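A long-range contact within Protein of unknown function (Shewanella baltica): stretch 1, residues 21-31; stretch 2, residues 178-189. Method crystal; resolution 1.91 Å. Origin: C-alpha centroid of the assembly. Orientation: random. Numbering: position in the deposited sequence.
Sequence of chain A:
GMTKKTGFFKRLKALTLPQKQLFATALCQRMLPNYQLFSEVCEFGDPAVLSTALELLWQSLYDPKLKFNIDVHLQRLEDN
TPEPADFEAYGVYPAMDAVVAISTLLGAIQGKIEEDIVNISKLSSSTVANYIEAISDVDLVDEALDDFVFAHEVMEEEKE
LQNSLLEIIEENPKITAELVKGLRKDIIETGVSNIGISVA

Stretch 1 (21-31) QLFATALCQRM
Stretch 2 (178-189) ELVKGLRKDIIE

Two helices whose touching residues are at least 157 positions apart in sequence lie side by side, both running through the full length of their stretch and beyond it. Their N-to-C directions differ by only 18° (signed crossing angle -18°), so they are nearly parallel, with axes 9.4 Å apart at closest approach. The register pairs Leu22 with Val180 (CA to CA 7.1 Å), Ala26 with Arg184 (6.5 Å) and Arg30 with Ile187 (6.2 Å). Each backbone has helical phi/psi values and i to i+4 hydrogen bonds, such as Ala26 N to Leu22 O at 2.9 Å and Ile187 N to Leu183 O at 3.0 Å. No hydrogen bond crosses between the helices; the contact, burying 408 Å² in all, is chiefly apolar.

Along stretch 1, Gln21 makes no contact, but its carbonyl O accepts Thr25 OG1 at 2.6 Å, an intrahelical bond made possible by the m rotamer of Thr25. Leu22 is the first contact residue and the most extensively covered. Its CA-to-CB bond points toward stretch 2, and its t, p rotamer spreads a branched end among three apolar side chains: Leu22 CD2 lies 3.9 Å from Leu179 CG and 4.0 Å from Leu183 CD1, and Leu22 CD1 lies 4.0 Å from Val180 CG2. Leu179 is t, p, Val180 is t and Leu183 is m, t. Leucine suits this place because its two methyls can touch several neighbours at once.

Phe23 (chi1 t) and Leu27 (m, t) point away from the partner. One turn after Leu22, Ala26 points toward stretch 2 with only a methyl group, and here the backbones draw closer than at Leu22. Its carbonyl O sits 4.1 Å from Ile187 CG2.

Ile187, with an m, m rotamer, dominates the C-terminal half. Its CG2 methyl also lies 3.6 Å from Gln29 CG, 3.7 Å from Arg30 N and 3.9 Å from Arg30 CB. Gln29 (t, p, chi3 51°) thus offers the aliphatic part of its side chain to the isoleucine, while its NE2 comes within 3.7 Å of CG1 of Ile188 (m, t); its OE1 is hydrogen-bonded elsewhere in the structure. Arg30 (t, t, t, chi4 -95°) starts sideways and its end leads away from stretch 2, so its methylene base packs here while NH1 and NH2 find hydrogen bonds elsewhere. The long side chain thereby joins apolar packing to polar bonding. Selenomethionine Met31 (m, t, t) makes no contact with stretch 2.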

ATOM      1  N   GLN A  21     -19.004  18.477  -6.550  1.00 40.60           N
ATOM      2  CA  GLN A  21     -17.850  19.361  -6.420  1.00 42.43           C
ATOM      3  C   GLN A  21     -17.108  19.103  -5.125  1.00 41.41           C
ATOM      4  O   GLN A  21     -15.850  19.024  -5.100  1.00 41.47           O
ATOM      5  CB  GLN A  21     -18.334  20.796  -6.482  1.00 40.79           C
ATOM      6  CG  GLN A  21     -17.236  21.838  -6.614  1.00 39.75           C
ATOM      7  CD  GLN A  21     -17.804  23.246  -6.822  1.00 43.98           C
ATOM      8  OE1 GLN A  21     -18.887  23.410  -7.356  1.00 53.58           O
ATOM      9  NE2 GLN A  21     -17.077  24.250  -6.366  1.00 45.67           N
ATOM     10  N   LEU A  22     -17.865  18.920  -4.040  1.00 41.51           N
ATOM     11  CA  LEU A  22     -17.257  18.525  -2.756  1.00 39.83           C
ATOM     12  C   LEU A  22     -16.501  17.191  -2.847  1.00 39.39           C
ATOM     13  O   LEU A  22     -15.324  17.076  -2.405  1.00 38.29           O
ATOM     14  CB  LEU A  22     -18.333  18.467  -1.646  1.00 41.94           C
ATOM     15  CG  LEU A  22     -17.942  17.963  -0.243  1.00 43.18           C
ATOM     16  CD1 LEU A  22     -16.729  18.740   0.316  1.00 34.98           C
ATOM     17  CD2 LEU A  22     -19.143  18.067   0.735  1.00 35.20           C
ATOM     18  N   PHE A  23     -17.191  16.172  -3.368  1.00 41.09           N
ATOM     19  CA  PHE A  23     -16.602  14.844  -3.585  1.00 41.14           C
ATOM     20  C   PHE A  23     -15.254  14.928  -4.327  1.00 41.67           C
ATOM     21  O   PHE A  23     -14.233  14.344  -3.908  1.00 37.74           O
ATOM     22  CB  PHE A  23     -17.627  13.958  -4.359  1.00 42.17           C
ATOM     23  CG  PHE A  23     -17.123  12.553  -4.675  1.00 40.12           C
ATOM     24  CD1 PHE A  23     -16.375  12.310  -5.810  1.00 40.71           C
ATOM     25  CD2 PHE A  23     -17.413  11.478  -3.813  1.00 39.75           C
ATOM     26  CE1 PHE A  23     -15.934  11.025  -6.116  1.00 44.76           C
ATOM     27  CE2 PHE A  23     -16.943  10.198  -4.088  1.00 42.09           C
ATOM     28  CZ  PHE A  23     -16.178   9.969  -5.226  1.00 36.17           C
ATOM     29  N   ALA A  24     -15.277  15.625  -5.462  1.00 40.43           N
ATOM     30  CA  ALA A  24     -14.101  15.770  -6.340  1.00 40.61           C
ATOM     31  C   ALA A  24     -12.993  16.626  -5.699  1.00 37.85           C
ATOM     32  O   ALA A  24     -11.792  16.317  -5.802  1.00 40.86           O
ATOM     33  CB  ALA A  24     -14.559  16.384  -7.714  1.00 36.03           C
ATOM     34  N   THR A  25     -13.375  17.672  -4.982  1.00 36.43           N
ATOM     35  CA  THR A  25     -12.395  18.491  -4.255  1.00 36.85           C
ATOM     36  C   THR A  25     -11.648  17.648  -3.233  1.00 38.69           C
ATOM     37  O   THR A  25     -10.431  17.705  -3.191  1.00 40.02           O
ATOM     38  CB  THR A  25     -13.056  19.676  -3.589  1.00 37.44           C
ATOM     39  OG1 THR A  25     -13.713  20.413  -4.635  1.00 34.84           O
ATOM     40  CG2 THR A  25     -12.037  20.625  -2.874  1.00 39.44           C
ATOM     41  N   ALA A  26     -12.399  16.881  -2.437  1.00 36.30           N
ATOM     42  CA  ALA A  26     -11.811  15.985  -1.428  1.00 38.89           C
ATOM     43  C   ALA A  26     -10.819  14.974  -2.073  1.00 40.51           C
ATOM     44  O   ALA A  26      -9.717  14.723  -1.553  1.00 46.43           O
ATOM     45  CB  ALA A  26     -12.945  15.248  -0.668  1.00 38.84           C
ATOM     46  N   LEU A  27     -11.226  14.341  -3.169  1.00 42.39           N
ATOM     47  CA  LEU A  27     -10.317  13.480  -3.919  1.00 42.68           C
ATOM     48  C   LEU A  27      -9.072  14.217  -4.444  1.00 40.33           C
ATOM     49  O   LEU A  27      -8.003  13.666  -4.468  1.00 34.73           O
ATOM     50  CB  LEU A  27     -11.043  12.760  -5.082  1.00 44.00           C
ATOM     51  CG  LEU A  27     -12.052  11.670  -4.715  1.00 46.43           C
ATOM     52  CD1 LEU A  27     -12.474  10.910  -5.963  1.00 41.16           C
ATOM     53  CD2 LEU A  27     -11.527  10.697  -3.563  1.00 36.78           C
ATOM     54  N   CYS A  28      -9.190  15.454  -4.868  1.00 39.56           N
ATOM     55  CA  CYS A  28      -8.034  16.150  -5.422  1.00 43.44           C
ATOM     56  C   CYS A  28      -7.066  16.494  -4.327  1.00 42.53           C
ATOM     57  O   CYS A  28      -5.882  16.446  -4.536  1.00 42.83           O
ATOM     58  CB  CYS A  28      -8.428  17.423  -6.143  1.00 44.83           C
ATOM     59  SG  CYS A  28      -9.191  17.154  -7.731  1.00 42.71           S
ATOM     60  N   GLN A  29      -7.596  16.873  -3.163  1.00 41.35           N
ATOM     61  CA  GLN A  29      -6.778  17.178  -2.026  1.00 40.15           C
ATOM     62  C   GLN A  29      -5.946  15.952  -1.648  1.00 41.94           C
ATOM     63  O   GLN A  29      -4.801  16.081  -1.347  1.00 39.40           O
ATOM     64  CB  GLN A  29      -7.613  17.626  -0.831  1.00 38.60           C
ATOM     65  CG  GLN A  29      -6.805  17.886   0.416  1.00 43.39           C
ATOM     66  CD  GLN A  29      -5.967  19.122   0.305  1.00 45.36           C
ATOM     67  OE1 GLN A  29      -6.485  20.137  -0.048  1.00 41.80           O
ATOM     68  NE2 GLN A  29      -4.672  19.040   0.577  1.00 38.49           N
ATOM     69  N   ARG A  30      -6.556  14.783  -1.666  1.00 41.64           N
ATOM     70  CA  ARG A  30      -5.903  13.553  -1.275  1.00 42.38           C
ATOM     71  C   ARG A  30      -4.693  13.159  -2.152  1.00 39.39           C
ATOM     72  O   ARG A  30      -3.759  12.535  -1.674  1.00 45.70           O
ATOM     73  CB  ARG A  30      -6.992  12.455  -1.250  1.00 43.75           C
ATOM     74  CG  ARG A  30      -6.549  11.093  -0.854  1.00 41.90           C
ATOM     75  CD  ARG A  30      -7.764  10.258  -0.452  1.00 41.84           C
ATOM     76  NE  ARG A  30      -7.490   8.844  -0.416  1.00 42.99           N
ATOM     77  CZ  ARG A  30      -7.719   7.984  -1.413  1.00 42.81           C
ATOM     78  NH1 ARG A  30      -8.234   8.372  -2.576  1.00 38.18           N
ATOM     79  NH2 ARG A  30      -7.429   6.713  -1.242  1.00 39.63           N
HETATM   80  N   MSE A  31      -4.714  13.561  -3.415  1.00 41.81           N
HETATM   81  CA  MSE A  31      -3.615  13.344  -4.347  1.00 39.44           C
HETATM   82  C   MSE A  31      -2.368  14.245  -4.146  1.00 41.77           C
HETATM   83  O   MSE A  31      -1.281  13.925  -4.660  1.00 39.71           O
HETATM   84  CB  MSE A  31      -4.126  13.600  -5.773  1.00 39.64           C
HETATM   85  CG  MSE A  31      -5.269  12.701  -6.276  1.00 33.68           C
HETATM   86 SE   MSE A  31      -5.960  13.383  -7.945  0.75 36.59          SE
HETATM   87  CE  MSE A  31      -7.686  12.695  -7.834  1.00 36.09           C
ATOM     88  N   GLU A 178     -19.912  22.758   7.891  1.00 51.20           N
ATOM     89  CA  GLU A 178     -19.365  21.783   8.812  1.00 52.97           C
ATOM     90  C   GLU A 178     -18.905  20.551   8.050  1.00 52.27           C
ATOM     91  O   GLU A 178     -17.883  19.948   8.384  1.00 51.38           O
ATOM     92  CB  GLU A 178     -20.400  21.388   9.877  1.00 52.22           C
ATOM     93  CG  GLU A 178     -21.117  22.581  10.531  1.00 66.11           C
ATOM     94  CD  GLU A 178     -22.405  23.034   9.786  1.00 75.61           C
ATOM     95  OE1 GLU A 178     -23.378  22.241   9.692  1.00 78.89           O
ATOM     96  OE2 GLU A 178     -22.442  24.190   9.303  1.00 78.12           O
ATOM     97  N   LEU A 179     -19.665  20.176   7.033  1.00 52.37           N
ATOM     98  CA  LEU A 179     -19.352  19.007   6.238  1.00 51.55           C
ATOM     99  C   LEU A 179     -18.074  19.271   5.454  1.00 49.50           C
ATOM    100  O   LEU A 179     -17.146  18.473   5.490  1.00 48.49           O
ATOM    101  CB  LEU A 179     -20.524  18.691   5.309  1.00 54.14           C
ATOM    102  CG  LEU A 179     -20.418  17.514   4.339  1.00 54.28           C
ATOM    103  CD1 LEU A 179     -20.052  16.272   5.121  1.00 52.75           C
ATOM    104  CD2 LEU A 179     -21.746  17.354   3.552  1.00 54.01           C
ATOM    105  N   VAL A 180     -18.019  20.407   4.767  1.00 47.96           N
ATOM    106  CA  VAL A 180     -16.840  20.756   3.972  1.00 45.61           C
ATOM    107  C   VAL A 180     -15.595  20.815   4.860  1.00 48.80           C
ATOM    108  O   VAL A 180     -14.568  20.175   4.569  1.00 47.87           O
ATOM    109  CB  VAL A 180     -17.065  22.066   3.221  1.00 46.08           C
ATOM    110  CG1 VAL A 180     -15.825  22.510   2.461  1.00 45.53           C
ATOM    111  CG2 VAL A 180     -18.254  21.909   2.253  1.00 38.48           C
ATOM    112  N   LYS A 181     -15.690  21.552   5.967  1.00 49.52           N
ATOM    113  CA  LYS A 181     -14.567  21.656   6.906  1.00 51.54           C
ATOM    114  C   LYS A 181     -14.108  20.318   7.415  1.00 49.63           C
ATOM    115  O   LYS A 181     -12.910  20.093   7.540  1.00 49.58           O
ATOM    116  CB  LYS A 181     -14.894  22.568   8.115  1.00 54.90           C
ATOM    117  CG  LYS A 181     -14.053  22.256   9.433  1.00 56.71           C
ATOM    118  CD  LYS A 181     -14.220  23.313  10.583  1.00 58.04           C
ATOM    119  N   GLY A 182     -15.048  19.455   7.767  1.00 46.88           N
ATOM    120  CA  GLY A 182     -14.706  18.186   8.376  1.00 48.85           C
ATOM    121  C   GLY A 182     -14.028  17.242   7.405  1.00 47.78           C
ATOM    122  O   GLY A 182     -13.099  16.535   7.762  1.00 50.07           O
ATOM    123  N   LEU A 183     -14.499  17.223   6.173  1.00 47.81           N
ATOM    124  CA  LEU A 183     -13.875  16.390   5.163  1.00 47.46           C
ATOM    125  C   LEU A 183     -12.460  16.899   4.858  1.00 47.08           C
ATOM    126  O   LEU A 183     -11.524  16.121   4.801  1.00 46.83           O
ATOM    127  CB  LEU A 183     -14.741  16.305   3.902  1.00 47.91           C
ATOM    128  CG  LEU A 183     -16.011  15.472   4.066  1.00 43.28           C
ATOM    129  CD1 LEU A 183     -16.788  15.587   2.771  1.00 42.14           C
ATOM    130  CD2 LEU A 183     -15.734  14.021   4.431  1.00 50.32           C
ATOM    131  N   ARG A 184     -12.305  18.199   4.719  1.00 46.34           N
ATOM    132  CA  ARG A 184     -10.996  18.764   4.429  1.00 49.03           C
ATOM    133  C   ARG A 184     -10.009  18.438   5.530  1.00 50.25           C
ATOM    134  O   ARG A 184      -8.879  18.015   5.250  1.00 46.76           O
ATOM    135  CB  ARG A 184     -11.092  20.260   4.280  1.00 46.88           C
ATOM    136  CG  ARG A 184      -9.780  20.963   3.941  1.00 50.09           C
ATOM    137  CD  ARG A 184      -9.914  22.430   4.259  1.00 53.26           C
ATOM    138  NE  ARG A 184      -9.149  23.277   3.363  1.00 62.50           N
ATOM    139  CZ  ARG A 184      -7.953  23.807   3.602  1.00 71.54           C
ATOM    140  NH1 ARG A 184      -7.317  23.591   4.763  1.00 71.82           N
ATOM    141  NH2 ARG A 184      -7.393  24.582   2.651  1.00 63.98           N
ATOM    142  N   LYS A 185     -10.435  18.661   6.771  1.00 51.08           N
ATOM    143  CA  LYS A 185      -9.594  18.388   7.942  1.00 54.33           C
ATOM    144  C   LYS A 185      -9.230  16.921   8.022  1.00 53.28           C
ATOM    145  O   LYS A 185      -8.073  16.590   8.240  1.00 53.24           O
ATOM    146  CB  LYS A 185     -10.306  18.864   9.217  1.00 56.54           C
ATOM    147  CG  LYS A 185      -9.559  18.573  10.520  1.00 61.90           C
ATOM    148  CD  LYS A 185     -10.104  19.422  11.693  1.00 61.39           C
ATOM    149  CE  LYS A 185     -10.926  18.572  12.708  1.00 75.29           C
ATOM    150  NZ  LYS A 185     -10.136  17.559  13.495  1.00 66.28           N
ATOM    151  N   ASP A 186     -10.200  16.035   7.816  1.00 53.68           N
ATOM    152  CA  ASP A 186      -9.922  14.599   7.804  1.00 54.41           C
ATOM    153  C   ASP A 186      -8.847  14.220   6.776  1.00 53.19           C
ATOM    154  O   ASP A 186      -7.936  13.485   7.114  1.00 55.32           O
ATOM    155  CB  ASP A 186     -11.189  13.762   7.520  1.00 55.06           C
ATOM    156  CG  ASP A 186     -12.203  13.760   8.688  1.00 73.06           C
ATOM    157  OD1 ASP A 186     -11.844  14.145   9.842  1.00 79.94           O
ATOM    158  OD2 ASP A 186     -13.374  13.356   8.435  1.00 83.35           O
ATOM    159  N   ILE A 187      -8.979  14.713   5.542  1.00 51.96           N
ATOM    160  CA  ILE A 187      -8.087  14.337   4.433  1.00 50.70           C
ATOM    161  C   ILE A 187      -6.680  14.863   4.740  1.00 52.85           C
ATOM    162  O   ILE A 187      -5.690  14.144   4.624  1.00 54.86           O
ATOM    163  CB  ILE A 187      -8.569  14.923   3.063  1.00 49.87           C
ATOM    164  CG1 ILE A 187      -9.965  14.428   2.639  1.00 48.83           C
ATOM    165  CG2 ILE A 187      -7.543  14.703   1.941  1.00 37.27           C
ATOM    166  CD1 ILE A 187     -10.121  13.038   2.527  1.00 60.66           C
ATOM    167  N   ILE A 188      -6.611  16.119   5.161  1.00 54.56           N
ATOM    168  CA  ILE A 188      -5.343  16.795   5.426  1.00 55.87           C
ATOM    169  C   ILE A 188      -4.633  16.232   6.631  1.00 59.23           C
ATOM    170  O   ILE A 188      -3.405  16.081   6.605  1.00 60.57           O
ATOM    171  CB  ILE A 188      -5.530  18.320   5.551  1.00 57.50           C
ATOM    172  CG1 ILE A 188      -5.747  18.907   4.147  1.00 55.83           C
ATOM    173  CG2 ILE A 188      -4.340  18.952   6.269  1.00 56.12           C
ATOM    174  CD1 ILE A 188      -6.126  20.399   4.084  1.00 54.03           C
ATOM    175  N   GLU A 189      -5.385  15.840   7.652  1.00 61.15           N
ATOM    176  CA  GLU A 189      -4.773  15.225   8.832  1.00 62.55           C
ATOM    177  C   GLU A 189      -4.277  13.799   8.575  1.00 60.19           C
ATOM    178  O   GLU A 189      -3.236  13.420   9.107  1.00 58.09           O
ATOM    179  CB  GLU A 189      -5.695  15.284  10.073  1.00 63.34           C
ATOM    180  CG  GLU A 189      -5.697  16.683  10.746  1.00 67.61           C
ATOM    181  CD  GLU A 189      -6.686  16.825  11.931  1.00 68.94           C
ATOM    182  OE1 GLU A 189      -7.225  15.800  12.421  1.00 72.76           O
ATOM    183  OE2 GLU A 189      -6.924  17.987  12.355  1.00 81.03           O
TER